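Local coordinates for 432aa long hypothetical deoxyribodipyrimidine photolyase (Sulfolobus tokodaii, PDB 2E0I), which probably uses light to repair pyrimidine dimers in DNA, with one FAD as the likely catalytic cofactor and a second FAD as a proposed light-harvesting chromophore, at residues Asp15-Tyr21 / Ala123-Tyr127; Gly330-Phe334 / Asn346-Trp350; Asp375-Ile381 / Pro393-His397. Residues are numbered along the deposited sequence.

Contact 1. Residues Asp15-Tyr21 / Ala123-Tyr127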
loop_
_atom_site.group_PDB
_atom_site.type_symbol
_atom_site.label_atom_id
_atom_site.label_comp_id
_atom_site.label_asym_id
_atom_site.label_seq_id
_atom_site.Cartn_x
_atom_site.Cartn_y
_atom_site.Cartn_z
ATOM N N ASP A 15 -14.042 15.454 1.484
ATOM C CA ASP A 15 -12.686 15.939 1.735
ATOM C C ASP A 15 -11.696 15.519 0.665
ATOM O O ASP A 15 -10.667 14.915 0.938
ATOM C CB ASP A 15 -12.180 15.493 3.120
ATOM C CG ASP A 15 -10.883 16.216 3.536
ATOM O OD1 ASP A 15 -10.780 17.457 3.357
ATOM O OD2 ASP A 15 -9.960 15.546 4.053
ATOM N N ASN A 16 -12.022 15.846 -0.572
ATOM C CA ASN A 16 -11.144 15.540 -1.682
ATOM C C ASN A 16 -10.714 16.904 -2.197
ATOM O O ASN A 16 -11.493 17.604 -2.844
ATOM C CB ASN A 16 -11.899 14.764 -2.756
ATOM C CG ASN A 16 -11.009 14.354 -3.905
ATOM O OD1 ASN A 16 -11.085 13.223 -4.384
ATOM N ND2 ASN A 16 -10.163 15.276 -4.366
ATOM N N THR A 17 -9.471 17.272 -1.892
ATOM C CA THR A 17 -8.912 18.569 -2.263
ATOM C C THR A 17 -9.160 19.002 -3.704
ATOM O O THR A 17 -9.869 19.975 -3.967
ATOM C CB THR A 17 -7.400 18.611 -1.993
ATOM O OG1 THR A 17 -7.139 18.129 -0.666
ATOM C CG2 THR A 17 -6.884 20.042 -2.111
ATOM N N GLY A 18 -8.573 18.276 -4.643
ATOM C CA GLY A 18 -8.746 18.633 -6.030
ATOM C C GLY A 18 -10.200 18.690 -6.429
ATOM O O GLY A 18 -10.625 19.594 -7.146
ATOM N N LEU A 19 -10.979 17.721 -5.963
ATOM C CA LEU A 19 -12.386 17.688 -6.314
ATOM C C LEU A 19 -13.081 18.928 -5.773
ATOM O O LEU A 19 -13.929 19.516 -6.450
ATOM C CB LEU A 19 -13.037 16.417 -5.770
ATOM C CG LEU A 19 -14.531 16.272 -6.074
ATOM C CD1 LEU A 19 -14.766 16.347 -7.579
ATOM C CD2 LEU A 19 -15.048 14.963 -5.479
ATOM N N ASN A 20 -12.714 19.333 -4.556
ATOM C CA ASN A 20 -13.303 20.519 -3.939
ATOM C C ASN A 20 -13.059 21.743 -4.800
ATOM O O ASN A 20 -14.002 22.452 -5.139
ATOM C CB ASN A 20 -12.725 20.769 -2.554
ATOM C CG ASN A 20 -13.365 19.914 -1.499
ATOM O OD1 ASN A 20 -14.497 19.449 -1.654
ATOM N ND2 ASN A 20 -12.656 19.718 -0.400
ATOM N N TYR A 21 -11.802 21.994 -5.157
ATOM C CA TYR A 21 -11.497 23.149 -5.985
ATOM C C TYR A 21 -12.259 23.071 -7.290
ATOM O O TYR A 21 -12.792 24.069 -7.766
ATOM C CB TYR A 21 -10.004 23.237 -6.277
ATOM C CG TYR A 21 -9.196 23.804 -5.144
ATOM C CD1 TYR A 21 -8.428 22.978 -4.330
ATOM C CD2 TYR A 21 -9.194 25.172 -4.886
ATOM C CE1 TYR A 21 -7.670 23.502 -3.286
ATOM C CE2 TYR A 21 -8.444 25.708 -3.845
ATOM C CZ TYR A 21 -7.684 24.868 -3.051
ATOM O OH TYR A 21 -6.928 25.394 -2.032
ATOM N N ALA A 123 -3.345 20.590 -10.602
ATOM C CA ALA A 123 -3.079 19.466 -9.698
ATOM C C ALA A 123 -2.972 19.999 -8.276
ATOM O O ALA A 123 -2.441 21.076 -8.071
ATOM C CB ALA A 123 -1.804 18.759 -10.089
ATOM N N TYR A 124 -3.490 19.255 -7.302
ATOM C CA TYR A 124 -3.468 19.693 -5.910
ATOM C C TYR A 124 -2.919 18.618 -4.995
ATOM O O TYR A 124 -2.945 17.436 -5.343
ATOM C CB TYR A 124 -4.882 20.048 -5.442
ATOM C CG TYR A 124 -5.513 21.180 -6.211
ATOM C CD1 TYR A 124 -5.363 22.510 -5.798
ATOM C CD2 TYR A 124 -6.230 20.927 -7.380
ATOM C CE1 TYR A 124 -5.916 23.560 -6.546
ATOM C CE2 TYR A 124 -6.785 21.959 -8.131
ATOM C CZ TYR A 124 -6.629 23.271 -7.716
ATOM O OH TYR A 124 -7.195 24.277 -8.472
ATOM N N GLU A 125 -2.423 19.034 -3.829
ATOM C CA GLU A 125 -1.903 18.102 -2.838
ATOM C C GLU A 125 -3.094 17.590 -2.031
ATOM O O GLU A 125 -3.947 18.378 -1.603
ATOM C CB GLU A 125 -0.905 18.800 -1.907
ATOM C CG GLU A 125 0.465 19.029 -2.530
ATOM C CD GLU A 125 1.482 19.657 -1.572
ATOM O OE1 GLU A 125 1.769 19.066 -0.502
ATOM O OE2 GLU A 125 2.008 20.747 -1.896
ATOM N N ASP A 126 -3.164 16.275 -1.829
ATOM C CA ASP A 126 -4.265 15.688 -1.076
ATOM C C ASP A 126 -3.876 14.424 -0.335
ATOM O O ASP A 126 -4.318 14.203 0.778
ATOM C CB ASP A 126 -5.442 15.391 -2.018
ATOM C CG ASP A 126 -6.642 14.743 -1.301
ATOM O OD1 ASP A 126 -6.751 13.497 -1.311
ATOM O OD2 ASP A 126 -7.480 15.478 -0.731
ATOM N N TYR A 127 -3.044 13.597 -0.947
ATOM C CA TYR A 127 -2.647 12.338 -0.339
ATOM C C TYR A 127 -1.847 12.452 0.932
ATOM O O TYR A 127 -1.933 11.581 1.784
ATOM C CB TYR A 127 -1.875 11.480 -1.343
ATOM C CG TYR A 127 -2.688 11.122 -2.555
ATOM C CD1 TYR A 127 -2.165 11.253 -3.828
ATOM C CD2 TYR A 127 -4.011 10.725 -2.429
ATOM C CE1 TYR A 127 -2.948 11.012 -4.957
ATOM C CE2 TYR A 127 -4.806 10.478 -3.541
ATOM C CZ TYR A 127 -4.279 10.630 -4.809
ATOM O OH TYR A 127 -5.106 10.474 -5.918
#
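The ring of Tyr124 lies over that of Tyr21 in an offset stack, with centroids 4.3 Å apart and planes only 7° off parallel; the nearest atoms, Tyr21 CD1 and Tyr124 CE1, are 3.4 Å apart. One turn earlier, Gly18 presents bare backbone, so that its CA comes to 3.7 Å from Tyr124 CD2, while Thr17 CG2 meets Tyr124 CB at 3.9 Å. The polar half of the contact lies at the start of the helix, just after the N-cap residue Asn16. Asp126 OD2 accepts hydrogen bonds from both Thr17 N (2.9 Å) and Thr17 OG1 (2.7 Å), and so satisfies a first-turn amide. The charge of Asp126 is further balanced by salt bridges to Arg228 and Arg12. This contact belongs to the Rossmann-like photolyase domain: helix 17-25, which follows strand 2-7 and rests on Phe5 of it, also reaches Tyr124 on edge strand 120-124 and the residues that follow it, with the intervening strand 92-96 touched by Thr17 and Asp126 through Asn96.

Contact 2. Residues Gly330-Phe334 / Asn346-Trp350. With FAD (flavin-adenine dinucleotide), chain E.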
loop_
_atom_site.group_PDB
_atom_site.type_symbol
_atom_site.label_atom_id
_atom_site.label_comp_id
_atom_site.label_asym_id
_atom_site.label_seq_id
_atom_site.Cartn_x
_atom_site.Cartn_y
_atom_site.Cartn_z
ATOM N N GLY A 330 11.314 -9.686 -3.038
ATOM C CA GLY A 330 10.248 -9.682 -2.059
ATOM C C GLY A 330 9.328 -8.504 -2.275
ATOM O O GLY A 330 8.119 -8.631 -2.157
ATOM N N GLU A 331 9.908 -7.350 -2.584
ATOM C CA GLU A 331 9.131 -6.142 -2.835
ATOM C C GLU A 331 8.102 -6.414 -3.917
ATOM O O GLU A 331 6.923 -6.109 -3.749
ATOM C CB GLU A 331 10.039 -5.010 -3.308
ATOM C CG GLU A 331 9.283 -3.748 -3.678
ATOM C CD GLU A 331 10.103 -2.770 -4.517
ATOM O OE1 GLU A 331 9.616 -1.629 -4.729
ATOM O OE2 GLU A 331 11.216 -3.138 -4.965
ATOM N N ARG A 332 8.562 -6.991 -5.029
ATOM C CA ARG A 332 7.682 -7.299 -6.146
ATOM C C ARG A 332 6.646 -8.353 -5.789
ATOM O O ARG A 332 5.478 -8.243 -6.169
ATOM C CB ARG A 332 8.464 -7.777 -7.365
ATOM C CG ARG A 332 7.767 -7.396 -8.665
ATOM C CD ARG A 332 7.645 -8.535 -9.641
ATOM N NE ARG A 332 8.934 -9.047 -10.078
ATOM C CZ ARG A 332 9.127 -10.161 -10.789
ATOM N NH1 ARG A 332 8.107 -10.929 -11.177
ATOM N NH2 ARG A 332 10.368 -10.513 -11.103
ATOM N N TYR A 333 7.057 -9.385 -5.066
ATOM C CA TYR A 333 6.095 -10.403 -4.696
ATOM C C TYR A 333 4.954 -9.798 -3.866
ATOM O O TYR A 333 3.776 -10.078 -4.116
ATOM C CB TYR A 333 6.767 -11.517 -3.918
ATOM C CG TYR A 333 5.803 -12.616 -3.612
ATOM C CD1 TYR A 333 5.260 -13.387 -4.636
ATOM C CD2 TYR A 333 5.376 -12.848 -2.307
ATOM C CE1 TYR A 333 4.311 -14.359 -4.371
ATOM C CE2 TYR A 333 4.424 -13.823 -2.025
ATOM C CZ TYR A 333 3.898 -14.571 -3.064
ATOM O OH TYR A 333 2.955 -15.525 -2.790
ATOM N N PHE A 334 5.304 -8.979 -2.877
ATOM C CA PHE A 334 4.312 -8.319 -2.036
ATOM C C PHE A 334 3.389 -7.454 -2.872
ATOM O O PHE A 334 2.188 -7.426 -2.634
ATOM C CB PHE A 334 4.993 -7.425 -0.996
ATOM C CG PHE A 334 5.142 -8.064 0.357
ATOM C CD1 PHE A 334 5.257 -9.451 0.489
ATOM C CD2 PHE A 334 5.206 -7.271 1.502
ATOM C CE1 PHE A 334 5.433 -10.035 1.730
ATOM C CE2 PHE A 334 5.386 -7.849 2.757
ATOM C CZ PHE A 334 5.500 -9.237 2.868
ATOM N N ASN A 346 5.609 0.381 0.343
ATOM C CA ASN A 346 6.118 -0.984 0.276
ATOM C C ASN A 346 7.643 -0.950 0.118
ATOM O O ASN A 346 8.369 -1.657 0.827
ATOM C CB ASN A 346 5.485 -1.745 -0.896
ATOM C CG ASN A 346 5.890 -3.218 -0.927
ATOM O OD1 ASN A 346 5.787 -3.926 0.073
ATOM N ND2 ASN A 346 6.347 -3.683 -2.082
ATOM N N ASN A 347 8.129 -0.118 -0.802
ATOM C CA ASN A 347 9.564 -0.002 -1.034
ATOM C C ASN A 347 10.307 0.442 0.230
ATOM O O ASN A 347 11.305 -0.181 0.632
ATOM C CB ASN A 347 9.833 0.999 -2.153
ATOM C CG ASN A 347 11.294 1.049 -2.537
ATOM O OD1 ASN A 347 12.136 1.552 -1.781
ATOM N ND2 ASN A 347 11.616 0.505 -3.709
ATOM N N GLY A 348 9.807 1.514 0.848
ATOM C CA GLY A 348 10.417 2.055 2.047
ATOM C C GLY A 348 10.592 1.013 3.120
ATOM O O GLY A 348 11.666 0.878 3.717
ATOM N N ASN A 349 9.531 0.254 3.354
ATOM C CA ASN A 349 9.560 -0.784 4.367
ATOM C C ASN A 349 10.534 -1.909 4.052
ATOM O O ASN A 349 11.251 -2.360 4.941
ATOM C CB ASN A 349 8.153 -1.325 4.579
ATOM C CG ASN A 349 7.364 -0.510 5.597
ATOM O OD1 ASN A 349 7.546 -0.671 6.801
ATOM N ND2 ASN A 349 6.492 0.370 5.117
ATOM N N TRP A 350 10.578 -2.362 2.800
ATOM C CA TRP A 350 11.502 -3.434 2.455
ATOM C C TRP A 350 12.942 -3.012 2.689
ATOM O O TRP A 350 13.720 -3.732 3.318
ATOM C CB TRP A 350 11.331 -3.877 0.998
ATOM C CG TRP A 350 10.255 -4.910 0.829
ATOM C CD1 TRP A 350 8.950 -4.692 0.478
ATOM C CD2 TRP A 350 10.372 -6.317 1.086
ATOM N NE1 TRP A 350 8.246 -5.880 0.507
ATOM C CE2 TRP A 350 9.095 -6.890 0.876
ATOM C CE3 TRP A 350 11.427 -7.145 1.476
ATOM C CZ2 TRP A 350 8.850 -8.248 1.043
ATOM C CZ3 TRP A 350 11.186 -8.498 1.644
ATOM C CH2 TRP A 350 9.908 -9.037 1.427
HETATM P PA FAD E . -2.430 -1.004 11.866
HETATM O O1A FAD E . -3.822 -1.179 12.340
HETATM O O2A FAD E . -1.233 -0.988 12.734
HETATM O O5B FAD E . -2.566 0.580 11.609
HETATM C C5B FAD E . -1.431 1.448 11.637
HETATM C C4B FAD E . -1.503 2.439 10.473
HETATM O O4B FAD E . -0.366 3.319 10.461
HETATM C C3B FAD E . -1.490 1.674 9.148
HETATM O O3B FAD E . -2.840 1.489 8.714
HETATM C C2B FAD E . -0.825 2.702 8.236
HETATM O O2B FAD E . -1.751 3.745 7.926
HETATM C C1B FAD E . 0.265 3.226 9.172
HETATM N N9A FAD E . 1.416 2.295 9.257
HETATM C C8A FAD E . 1.636 1.376 10.195
HETATM N N7A FAD E . 2.819 0.800 9.987
HETATM C C5A FAD E . 3.358 1.355 8.906
HETATM C C6A FAD E . 4.546 1.182 8.204
HETATM N N6A FAD E . 5.458 0.304 8.610
HETATM N N1A FAD E . 4.770 1.923 7.108
HETATM C C2A FAD E . 3.890 2.814 6.684
HETATM N N3A FAD E . 2.753 3.009 7.330
HETATM C C4A FAD E . 2.461 2.303 8.433
HETATM N N1 FAD E . 1.541 -0.592 4.055
HETATM C C2 FAD E . 0.789 -0.232 2.929
HETATM O O2 FAD E . -0.216 0.467 3.043
HETATM N N3 FAD E . 1.149 -0.716 1.665
HETATM C C4 FAD E . 2.256 -1.565 1.542
HETATM O O4 FAD E . 2.607 -1.944 0.426
HETATM C C4X FAD E . 2.988 -1.932 2.666
HETATM N N5 FAD E . 4.037 -2.849 2.536
HETATM C C5X FAD E . 4.798 -3.213 3.655
HETATM C C6 FAD E . 5.847 -4.114 3.497
HETATM C C7 FAD E . 6.632 -4.457 4.593
HETATM C C7M FAD E . 7.798 -5.427 4.385
HETATM C C8 FAD E . 6.362 -3.903 5.843
HETATM C C8M FAD E . 7.227 -4.240 7.060
HETATM C C9 FAD E . 5.310 -3.004 5.990
HETATM C C9A FAD E . 4.523 -2.645 4.898
HETATM N N10 FAD E . 3.470 -1.721 5.028
HETATM C C10 FAD E . 2.644 -1.447 3.926
HETATM C "C1'" FAD E . 3.204 -1.067 6.335
HETATM C "C2'" FAD E . 2.223 -1.746 7.295
HETATM O "O2'" FAD E . 2.602 -3.106 7.520
HETATM C "C3'" FAD E . 0.776 -1.677 6.803
HETATM O "O3'" FAD E . 0.432 -0.315 6.536
HETATM C "C4'" FAD E . -0.195 -2.225 7.851
HETATM O "O4'" FAD E . 0.147 -3.573 8.185
HETATM C "C5'" FAD E . -1.637 -2.182 7.340
HETATM O "O5'" FAD E . -2.536 -2.786 8.278
HETATM P P FAD E . -3.352 -1.906 9.351
HETATM O O1P FAD E . -4.005 -0.793 8.627
HETATM O O2P FAD E . -4.208 -2.839 10.118
HETATM O O3P FAD E . -2.193 -1.307 10.300
#
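Both segments are helical, and their axes approach to 9.9 Å with an angle of 141° between their N-to-C directions, an antiparallel pair inclined by about 40°. The closest CA atoms, those of Glu331 and Trp350, are 6.4 Å apart. Such proximity depends on Gly330, since a CB there would collide with the indole. Instead, Gly330 CA sits 3.9 Å from the centroid of the six-membered ring of Trp350, and Glu331 CA lies 3.6 Å from that of the five-membered ring, both as CH-pi contacts on one face of the indole. The edge of Trp350 points into the face of Phe334, an edge-to-face pair with centroids 4.9 Å apart and planes at 71°. Two asparagines bind the facing helix: Asn346 ND2 donates to Glu331 O (3.0 Å) and Asn347 ND2 to Glu331 OE1 (3.1 Å) and also to Val260 O.

Across the opposite indole face, FAD C7M lies 3.9 Å from Trp350 NE1, and Asn346 CB approaches FAD O4 to 3.2 Å. Asn349 reads the adenine edge, accepting from FAD N6A (2.9 Å) and donating to FAD N1A (3.1 Å). Glu331 OE1 also accepts from the adenine amino group of a second FAD, so Glu331 faces that FAD while Phe334, Asn346, Asn349 and Trp350 line the pocket of the first, and the helix pair lies between the two sites. Gripping adenine and flavin from one helix suits the folded, U-shaped FAD of the photolyase–cryptochrome family, where the tryptophan equivalent to Trp350 is the flavin-proximal member of the electron-transfer chain.

Contact 3. Residues Asp375-Ile381 / Pro393-His397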
loop_
_atom_site.group_PDB
_atom_site.type_symbol
_atom_site.label_atom_id
_atom_site.label_comp_id
_atom_site.label_asym_id
_atom_site.label_seq_id
_atom_site.Cartn_x
_atom_site.Cartn_y
_atom_site.Cartn_z
ATOM N N ASP A 375 2.674 -15.062 19.402
ATOM C CA ASP A 375 1.657 -16.071 19.136
ATOM C C ASP A 375 1.901 -17.203 20.129
ATOM O O ASP A 375 2.121 -18.352 19.744
ATOM C CB ASP A 375 1.754 -16.594 17.703
ATOM C CG ASP A 375 0.452 -17.237 17.225
ATOM O OD1 ASP A 375 0.501 -18.020 16.247
ATOM O OD2 ASP A 375 -0.621 -16.950 17.817
ATOM N N PRO A 376 1.855 -16.882 21.430
ATOM C CA PRO A 376 2.073 -17.833 22.524
ATOM C C PRO A 376 1.215 -19.098 22.472
ATOM O O PRO A 376 1.670 -20.177 22.839
ATOM C CB PRO A 376 1.790 -16.990 23.763
ATOM C CG PRO A 376 0.750 -16.060 23.290
ATOM C CD PRO A 376 1.310 -15.623 21.963
ATOM N N GLU A 377 -0.021 -18.962 22.012
ATOM C CA GLU A 377 -0.929 -20.096 21.939
ATOM C C GLU A 377 -0.888 -20.716 20.555
ATOM O O GLU A 377 -1.571 -21.701 20.291
ATOM C CB GLU A 377 -2.354 -19.634 22.237
ATOM C CG GLU A 377 -2.437 -18.430 23.169
ATOM C CD GLU A 377 -1.890 -18.719 24.559
ATOM O OE1 GLU A 377 -0.804 -19.339 24.660
ATOM O OE2 GLU A 377 -2.541 -18.316 25.553
ATOM N N ALA A 378 -0.087 -20.131 19.673
ATOM C CA ALA A 378 0.028 -20.612 18.303
ATOM C C ALA A 378 -1.331 -20.560 17.602
ATOM O O ALA A 378 -1.564 -21.275 16.628
ATOM C CB ALA A 378 0.578 -22.032 18.286
ATOM N N LYS A 379 -2.223 -19.705 18.096
ATOM C CA LYS A 379 -3.545 -19.568 17.495
ATOM C C LYS A 379 -3.466 -19.090 16.043
ATOM O O LYS A 379 -4.173 -19.609 15.170
ATOM C CB LYS A 379 -4.411 -18.601 18.312
ATOM C CG LYS A 379 -4.891 -19.168 19.648
ATOM C CD LYS A 379 -5.976 -18.284 20.284
ATOM C CE LYS A 379 -6.572 -18.906 21.563
ATOM N NZ LYS A 379 -5.604 -19.019 22.710
ATOM N N PHE A 380 -2.611 -18.098 15.788
ATOM C CA PHE A 380 -2.432 -17.561 14.439
ATOM C C PHE A 380 -1.856 -18.634 13.530
ATOM O O PHE A 380 -2.329 -18.842 12.409
ATOM C CB PHE A 380 -1.483 -16.364 14.445
ATOM C CG PHE A 380 -1.245 -15.773 13.081
ATOM C CD1 PHE A 380 -2.287 -15.157 12.379
ATOM C CD2 PHE A 380 0.017 -15.833 12.488
ATOM C CE1 PHE A 380 -2.071 -14.607 11.105
ATOM C CE2 PHE A 380 0.241 -15.287 11.219
ATOM C CZ PHE A 380 -0.802 -14.675 10.528
ATOM N N ILE A 381 -0.827 -19.310 14.024
ATOM C CA ILE A 381 -0.177 -20.367 13.276
ATOM C C ILE A 381 -1.163 -21.478 12.935
ATOM O O ILE A 381 -1.232 -21.927 11.790
ATOM C CB ILE A 381 1.002 -20.935 14.077
ATOM C CG1 ILE A 381 2.103 -19.877 14.159
ATOM C CG2 ILE A 381 1.517 -22.199 13.431
ATOM C CD1 ILE A 381 3.272 -20.250 15.028
ATOM N N PRO A 393 0.798 -26.145 20.935
ATOM C CA PRO A 393 1.683 -24.981 20.877
ATOM C C PRO A 393 3.103 -25.249 21.341
ATOM O O PRO A 393 4.061 -24.941 20.636
ATOM C CB PRO A 393 0.958 -23.941 21.742
ATOM C CG PRO A 393 0.099 -24.759 22.634
ATOM C CD PRO A 393 -0.414 -25.817 21.701
ATOM N N SER A 394 3.234 -25.825 22.528
ATOM C CA SER A 394 4.547 -26.133 23.086
ATOM C C SER A 394 5.495 -26.727 22.039
ATOM O O SER A 394 6.638 -26.297 21.897
ATOM C CB SER A 394 4.376 -27.112 24.247
ATOM O OG SER A 394 5.629 -27.495 24.781
ATOM N N ILE A 395 5.003 -27.719 21.308
ATOM C CA ILE A 395 5.786 -28.378 20.276
ATOM C C ILE A 395 6.036 -27.449 19.095
ATOM O O ILE A 395 7.170 -27.316 18.643
ATOM C CB ILE A 395 5.065 -29.651 19.776
ATOM C CG1 ILE A 395 4.924 -30.636 20.942
ATOM C CG2 ILE A 395 5.824 -30.267 18.603
ATOM C CD1 ILE A 395 4.182 -31.911 20.602
ATOM N N ILE A 396 4.977 -26.811 18.598
ATOM C CA ILE A 396 5.093 -25.895 17.467
ATOM C C ILE A 396 6.219 -24.882 17.673
ATOM O O ILE A 396 6.960 -24.581 16.737
ATOM C CB ILE A 396 3.766 -25.144 17.221
ATOM C CG1 ILE A 396 2.718 -26.111 16.674
ATOM C CG2 ILE A 396 3.978 -24.003 16.238
ATOM C CD1 ILE A 396 1.368 -25.489 16.471
ATOM N N HIS A 397 6.351 -24.370 18.895
ATOM C CA HIS A 397 7.392 -23.401 19.212
ATOM C C HIS A 397 8.785 -24.024 19.267
ATOM O O HIS A 397 9.780 -23.326 19.502
ATOM C CB HIS A 397 7.105 -22.718 20.547
ATOM C CG HIS A 397 5.887 -21.854 20.530
ATOM N ND1 HIS A 397 5.640 -20.939 19.531
ATOM C CD2 HIS A 397 4.846 -21.763 21.390
ATOM C CE1 HIS A 397 4.498 -20.322 19.775
ATOM N NE2 HIS A 397 3.996 -20.804 20.897
#
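His397, in an m rotamer (chi1 -66°), swings its imidazole edge toward the turn at Asp375-Ala378, where NE2 donates a hydrogen bond to Pro376 O (3.1 Å) and CE1 stands 3.1 Å from Asp375 O. Its other nitrogen, ND1, is hydrogen-bonded to Gln371. The type I turn is held by Ala378 N to Asp375 O (2.8 Å), and Asp375, with chi1 in t, reaches forward with its carboxylate to the first-turn amides of the helix: OD2 accepts from Phe380 N (3.1 Å) and OD1 from Ile381 N (2.9 Å). Ala378, the N-cap residue, has a positive phi of 60° and turns its CB to the partner segment, 4.0 Å from both Pro393 CB and Ile396 CD1. The t chi2 of Ile381 extends CD1 to Ile396 CG2 (4.0 Å), while that of Ile396 carries its own CD1 to Ala378 CB. The short helix 393-396 is thereby joined to the beginning of helix 379-384; Pro292 of helix 292-304 touches both isoleucines, and helix 367-374 contributes Gln371 alongside.

The three contacts follow one another along the chain, neither nested nor crossing. Contact 1 spans the longest excursion: 101 residues, including strands 28-35, 73-76 and 92-96, separate its segments, so it ties the helix after the central strand 2-7 to the edge strand 120-124. Contacts 2 and 3 each close a loop of only 11 residues within the FAD-binding region, the former between successive helices beside the cofactors, the latter joining the start of helix 379-384 to the short helix 393-396. Contact 2 is intermediate, about 28 Å from contact 1 and 27 Å from contact 3 between centres. Contacts 1 and 3, centres about 47 Å apart, lie on opposite sides of the chain's centre.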